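Fimbrin (Schizosaccharomyces pombe, PDB 1RT8) binds actin filaments and associates with actin structures that build and maintain cell polarity, with roles in cytokinesis, mating and spore formation. Local coordinates at residues L80-C85 with D111-R116; I104-A109 with E117-G122. All blocks are in the same frame, centred on the assembly; numbering follows the deposited sequence.

How the contacts relate
From the N terminus, 80-85 comes first and holds the start of helix 82-99. Its partner in contact 1, 111-116, follows 25 intervening residues, most of them helical, so this contact closes the larger loop. Contact 2 closes a short one: 104-109 turns back on 117-122 across seven residues that hold most of helix 109-113. The two loops cross, since 104-109 lies within the first and 117-122 beyond it. Their centres are about 13 Å apart and they meet directly, I112 packing on I107 and G115 on I120. Together they tie helices 82-99, 109-113 and 117-131 into the first calponin-homology domain of fimbrin, and one sulfate touches both.

Contact 1: L80-C85 with D111-R116; sequences LDNFKC and DILEGR. With SO4 (sulfate ion), chain B.
The carboxamide of N82 meets L113 through both leucine methyls: CD2 is 4.0 Å from N82 CG, while CD1 comes within 3.5 Å of N82 OD1. The second flat group, the R116 guanidinium, has sulfate O2 at its edge and in its plane. Sulfate O4 approaches it obliquely and takes a weak hydrogen bond from R116 NH1 at 3.0 Å, bent to 131°. Both salt bridges of R116 NE, to D111 OD1 and E114 OE1, are long at 3.8 Å. D111 OD1 lies well out of the guanidinium plane, so that pairing is one of charge, with no N-H aimed at it; D111 OD2 is hydrogen-bonded to G108 N. L113 carries the contact. A chi1 of 173° swings its branch away from its own backbone N and lays it across N82, nearly perpendicular, and CD1 also rests 3.8 Å from C85 CB. L113 further touches I86, the next residue of helix 82-99. No hydrogen bond joins the two segments. The ends of their helices are instead finished locally. D81 is the N-cap of helix 82-99: its OD1 accepts from K84 N at 3.0 Å, met from above the carboxylate plane. G115, with positive phi, closes the last turn of helix 109-113 in a Schellman motif, its N bonding to I112 O and R116 N to D111 O. Here L113 packs the short helix on the first turn of a longer capped one, while I112 packs farther along, on N89 and I93, within the all-helical calponin-homology fold.

Contact 2: I104-A109 with E117-G122; sequences ITNIGA and EHLILG. With SO4 (sulfate ion), chain B.
I107 and L119 make the closest backbone approach, their CA atoms 6.0 Å apart where an irregular chain runs past the first turns of helix 117-131. I107 is extended, and G108 after it is the N-cap of helix 109-113. L119 makes most of the side-chain contact. Its CD2 lies against N106, 3.7 Å from the side-chain CG, and the two side chains meet almost perpendicularly; the same methyl sits only 2.9 Å from N106 O, a value so short that its detail is doubtful. The I107 and L119 side chains run antiparallel, side by side. Extended through both torsions (chi1 -168°, chi2 172°), I107 brings CD1 to 3.9 Å from L119 CB and 3.6 Å from L119 O. I107 also packs on L123, one helical turn farther on. At the helix start, E117 N bonds to sulfate O1 at 3.2 Å and H118 N to sulfate O2 at 2.9 Å, while O3 lies at the edge of the H118 ring, in its plane; the ion probably came from the crystallisation liquor. Chemically, apolar packing without a hydrogen bond joins the two segments, whereas the amides of the helix N terminus can hold an anion, probably aided by the helix dipole.

Contact 1: L80-C85 with D111-R116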
loop_
_atom_site.group_PDB
_atom_site.type_symbol
_atom_site.label_atom_id
_atom_site.label_comp_id
_atom_site.label_asym_id
_atom_site.label_seq_id
_atom_site.Cartn_x
_atom_site.Cartn_y
_atom_site.Cartn_z
ATOM N N LEU A 80 -16.323 -21.860 8.628
ATOM C CA LEU A 80 -15.738 -21.079 9.708
ATOM C C LEU A 80 -16.913 -20.163 10.042
ATOM O O LEU A 80 -17.515 -19.593 9.131
ATOM C CB LEU A 80 -14.549 -20.274 9.171
ATOM C CG LEU A 80 -13.475 -19.718 10.109
ATOM C CD1 LEU A 80 -12.848 -20.837 10.917
ATOM C CD2 LEU A 80 -12.404 -19.023 9.283
ATOM N N ASP A 81 -17.268 -20.038 11.318
ATOM C CA ASP A 81 -18.408 -19.192 11.685
ATOM C C ASP A 81 -18.180 -17.729 11.291
ATOM O O ASP A 81 -17.042 -17.283 11.170
ATOM C CB ASP A 81 -18.705 -19.320 13.187
ATOM C CG ASP A 81 -17.724 -18.552 14.055
ATOM O OD1 ASP A 81 -16.555 -18.388 13.649
ATOM O OD2 ASP A 81 -18.125 -18.125 15.161
ATOM N N ASN A 82 -19.266 -16.991 11.082
ATOM C CA ASN A 82 -19.178 -15.589 10.678
ATOM C C ASN A 82 -18.243 -14.772 11.554
ATOM O O ASN A 82 -17.383 -14.052 11.052
ATOM C CB ASN A 82 -20.570 -14.953 10.649
ATOM C CG ASN A 82 -21.409 -15.446 9.479
ATOM O OD1 ASN A 82 -20.887 -16.047 8.546
ATOM N ND2 ASN A 82 -22.706 -15.181 9.519
ATOM N N PHE A 83 -18.401 -14.911 12.862
ATOM C CA PHE A 83 -17.575 -14.199 13.825
ATOM C C PHE A 83 -16.071 -14.330 13.533
ATOM O O PHE A 83 -15.319 -13.351 13.598
ATOM C CB PHE A 83 -17.866 -14.732 15.225
ATOM C CG PHE A 83 -17.163 -13.988 16.308
ATOM C CD1 PHE A 83 -17.727 -12.838 16.854
ATOM C CD2 PHE A 83 -15.927 -14.424 16.778
ATOM C CE1 PHE A 83 -17.072 -12.128 17.859
ATOM C CE2 PHE A 83 -15.262 -13.723 17.780
ATOM C CZ PHE A 83 -15.838 -12.569 18.323
ATOM N N LYS A 84 -15.623 -15.542 13.228
ATOM C CA LYS A 84 -14.209 -15.747 12.944
ATOM C C LYS A 84 -13.822 -15.184 11.581
ATOM O O LYS A 84 -12.710 -14.681 11.412
ATOM C CB LYS A 84 -13.847 -17.231 13.042
ATOM C CG LYS A 84 -13.740 -17.724 14.484
ATOM C CD LYS A 84 -13.222 -19.154 14.563
ATOM C CE LYS A 84 -13.032 -19.578 16.017
ATOM N NZ LYS A 84 -14.285 -19.388 16.790
ATOM N N CYS A 85 -14.736 -15.258 10.621
ATOM C CA CYS A 85 -14.487 -14.713 9.288
ATOM C C CYS A 85 -14.319 -13.184 9.364
ATOM O O CYS A 85 -13.494 -12.606 8.648
ATOM C CB CYS A 85 -15.643 -15.047 8.341
ATOM S SG CYS A 85 -15.788 -16.789 7.837
ATOM N N ASP A 111 -18.343 -7.163 3.409
ATOM C CA ASP A 111 -18.447 -7.318 1.964
ATOM C C ASP A 111 -17.712 -8.591 1.542
ATOM O O ASP A 111 -18.156 -9.304 0.637
ATOM C CB ASP A 111 -17.842 -6.110 1.239
ATOM C CG ASP A 111 -18.592 -4.816 1.517
ATOM O OD1 ASP A 111 -19.839 -4.835 1.531
ATOM O OD2 ASP A 111 -17.935 -3.773 1.707
ATOM N N ILE A 112 -16.579 -8.861 2.187
ATOM C CA ILE A 112 -15.804 -10.063 1.884
ATOM C C ILE A 112 -16.607 -11.269 2.364
ATOM O O ILE A 112 -16.744 -12.255 1.648
ATOM C CB ILE A 112 -14.431 -10.058 2.588
ATOM C CG1 ILE A 112 -13.581 -8.898 2.062
ATOM C CG2 ILE A 112 -13.714 -11.386 2.343
ATOM C CD1 ILE A 112 -12.214 -8.767 2.738
ATOM N N LEU A 113 -17.155 -11.173 3.571
ATOM C CA LEU A 113 -17.956 -12.260 4.135
ATOM C C LEU A 113 -19.125 -12.633 3.217
ATOM O O LEU A 113 -19.497 -13.801 3.122
ATOM C CB LEU A 113 -18.492 -11.867 5.521
ATOM C CG LEU A 113 -19.496 -12.822 6.191
ATOM C CD1 LEU A 113 -18.849 -14.168 6.436
ATOM C CD2 LEU A 113 -19.979 -12.224 7.496
ATOM N N GLU A 114 -19.695 -11.641 2.540
ATOM C CA GLU A 114 -20.825 -11.867 1.646
ATOM C C GLU A 114 -20.414 -12.279 0.238
ATOM O O GLU A 114 -21.267 -12.585 -0.594
ATOM C CB GLU A 114 -21.690 -10.608 1.566
ATOM C CG GLU A 114 -22.501 -10.320 2.819
ATOM C CD GLU A 114 -23.048 -8.903 2.849
ATOM O OE1 GLU A 114 -23.189 -8.298 1.763
ATOM O OE2 GLU A 114 -23.346 -8.398 3.954
ATOM N N GLY A 115 -19.113 -12.285 -0.030
ATOM C CA GLY A 115 -18.637 -12.658 -1.349
ATOM C C GLY A 115 -18.929 -11.654 -2.456
ATOM O O GLY A 115 -19.126 -12.053 -3.603
ATOM N N ARG A 116 -18.961 -10.360 -2.131
ATOM C CA ARG A 116 -19.219 -9.330 -3.140
ATOM C C ARG A 116 -18.177 -9.536 -4.233
ATOM O O ARG A 116 -16.980 -9.384 -3.988
ATOM C CB ARG A 116 -19.059 -7.930 -2.544
ATOM C CG ARG A 116 -19.948 -7.634 -1.349
ATOM C CD ARG A 116 -21.420 -7.532 -1.724
ATOM N NE ARG A 116 -21.989 -6.298 -1.193
ATOM C CZ ARG A 116 -22.088 -5.160 -1.875
ATOM N NH1 ARG A 116 -21.674 -5.094 -3.134
ATOM N NH2 ARG A 116 -22.572 -4.075 -1.285
HETATM S S SO4 B . -21.301 -7.403 -6.360
HETATM O O1 SO4 B . -21.394 -8.983 -6.723
HETATM O O2 SO4 B . -19.917 -7.179 -5.981
HETATM O O3 SO4 B . -21.669 -6.686 -7.385
HETATM O O4 SO4 B . -22.134 -7.295 -5.190
#

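Contact 2: I104-A109 with E117-G122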
loop_
_atom_site.group_PDB
_atom_site.type_symbol
_atom_site.label_atom_id
_atom_site.label_comp_id
_atom_site.label_asym_id
_atom_site.label_seq_id
_atom_site.Cartn_x
_atom_site.Cartn_y
_atom_site.Cartn_z
ATOM N N ILE A 104 -8.926 0.932 -0.748
ATOM C CA ILE A 104 -10.033 0.099 -0.297
ATOM C C ILE A 104 -10.947 0.830 0.683
ATOM O O ILE A 104 -10.765 0.776 1.900
ATOM C CB ILE A 104 -9.531 -1.214 0.360
ATOM C CG1 ILE A 104 -8.790 -0.920 1.662
ATOM C CG2 ILE A 104 -8.600 -1.946 -0.590
ATOM C CD1 ILE A 104 -8.792 -2.089 2.629
ATOM N N THR A 105 -11.940 1.515 0.131
ATOM C CA THR A 105 -12.901 2.260 0.927
ATOM C C THR A 105 -14.263 1.616 0.699
ATOM O O THR A 105 -15.047 1.412 1.626
ATOM C CB THR A 105 -12.972 3.736 0.472
ATOM O OG1 THR A 105 -11.658 4.324 0.515
ATOM C CG2 THR A 105 -13.923 4.518 1.366
ATOM N N ASN A 106 -14.525 1.287 -0.557
ATOM C CA ASN A 106 -15.787 0.677 -0.931
ATOM C C ASN A 106 -15.922 -0.765 -0.428
ATOM O O ASN A 106 -16.958 -1.400 -0.643
ATOM C CB ASN A 106 -15.939 0.715 -2.451
ATOM C CG ASN A 106 -17.384 0.631 -2.895
ATOM O OD1 ASN A 106 -17.678 0.616 -4.092
ATOM N ND2 ASN A 106 -18.299 0.581 -1.931
ATOM N N ILE A 107 -14.892 -1.286 0.243
ATOM C CA ILE A 107 -14.957 -2.661 0.738
ATOM C C ILE A 107 -14.725 -2.799 2.245
ATOM O O ILE A 107 -13.782 -2.237 2.797
ATOM C CB ILE A 107 -13.958 -3.577 -0.027
ATOM C CG1 ILE A 107 -14.256 -5.048 0.290
ATOM C CG2 ILE A 107 -12.526 -3.209 0.340
ATOM C CD1 ILE A 107 -13.471 -6.040 -0.541
ATOM N N GLY A 108 -15.610 -3.546 2.903
ATOM C CA GLY A 108 -15.510 -3.767 4.336
ATOM C C GLY A 108 -15.503 -5.250 4.658
ATOM O O GLY A 108 -15.797 -6.072 3.795
ATOM N N ALA A 109 -15.167 -5.599 5.897
ATOM C CA ALA A 109 -15.104 -6.997 6.300
ATOM C C ALA A 109 -16.361 -7.763 5.914
ATOM O O ALA A 109 -16.281 -8.915 5.479
ATOM C CB ALA A 109 -14.859 -7.103 7.807
ATOM N N GLU A 117 -18.633 -9.875 -5.434
ATOM C CA GLU A 117 -17.732 -10.152 -6.545
ATOM C C GLU A 117 -16.881 -9.003 -7.063
ATOM O O GLU A 117 -15.672 -9.162 -7.210
ATOM C CB GLU A 117 -18.516 -10.773 -7.701
ATOM C CG GLU A 117 -19.110 -12.123 -7.339
ATOM C CD GLU A 117 -19.667 -12.859 -8.534
ATOM O OE1 GLU A 117 -20.092 -14.022 -8.361
ATOM O OE2 GLU A 117 -19.678 -12.279 -9.643
ATOM N N HIS A 118 -17.496 -7.857 -7.343
ATOM C CA HIS A 118 -16.750 -6.708 -7.847
ATOM C C HIS A 118 -15.783 -6.170 -6.805
ATOM O O HIS A 118 -14.626 -5.875 -7.111
ATOM C CB HIS A 118 -17.709 -5.600 -8.287
ATOM C CG HIS A 118 -18.396 -5.882 -9.587
ATOM N ND1 HIS A 118 -17.731 -5.879 -10.794
ATOM C CD2 HIS A 118 -19.678 -6.219 -9.864
ATOM C CE1 HIS A 118 -18.573 -6.202 -11.760
ATOM N NE2 HIS A 118 -19.762 -6.414 -11.223
ATOM N N LEU A 119 -16.257 -6.045 -5.570
ATOM C CA LEU A 119 -15.423 -5.551 -4.487
ATOM C C LEU A 119 -14.245 -6.495 -4.243
ATOM O O LEU A 119 -13.099 -6.059 -4.169
ATOM C CB LEU A 119 -16.267 -5.394 -3.219
ATOM C CG LEU A 119 -17.252 -4.220 -3.261
ATOM C CD1 LEU A 119 -18.311 -4.365 -2.191
ATOM C CD2 LEU A 119 -16.486 -2.927 -3.089
ATOM N N ILE A 120 -14.516 -7.790 -4.134
ATOM C CA ILE A 120 -13.448 -8.764 -3.911
ATOM C C ILE A 120 -12.434 -8.780 -5.068
ATOM O O ILE A 120 -11.225 -8.707 -4.846
ATOM C CB ILE A 120 -14.026 -10.182 -3.723
ATOM C CG1 ILE A 120 -14.579 -10.321 -2.300
ATOM C CG2 ILE A 120 -12.954 -11.238 -4.006
ATOM C CD1 ILE A 120 -15.240 -11.663 -2.025
ATOM N N LEU A 121 -12.924 -8.881 -6.300
ATOM C CA LEU A 121 -12.019 -8.908 -7.448
ATOM C C LEU A 121 -11.272 -7.576 -7.540
ATOM O O LEU A 121 -10.118 -7.526 -7.968
ATOM C CB LEU A 121 -12.795 -9.183 -8.743
ATOM C CG LEU A 121 -11.957 -9.814 -9.870
ATOM C CD1 LEU A 121 -11.289 -11.089 -9.364
ATOM C CD2 LEU A 121 -12.835 -10.117 -11.076
ATOM N N GLY A 122 -11.934 -6.498 -7.127
ATOM C CA GLY A 122 -11.304 -5.193 -7.146
ATOM C C GLY A 122 -10.129 -5.183 -6.183
ATOM O O GLY A 122 -9.049 -4.689 -6.505
HETATM S S SO4 B . -21.301 -7.403 -6.360
HETATM O O1 SO4 B . -21.394 -8.983 -6.723
HETATM O O2 SO4 B . -19.917 -7.179 -5.981
HETATM O O3 SO4 B . -21.669 -6.686 -7.385
HETATM O O4 SO4 B . -22.134 -7.295 -5.190
#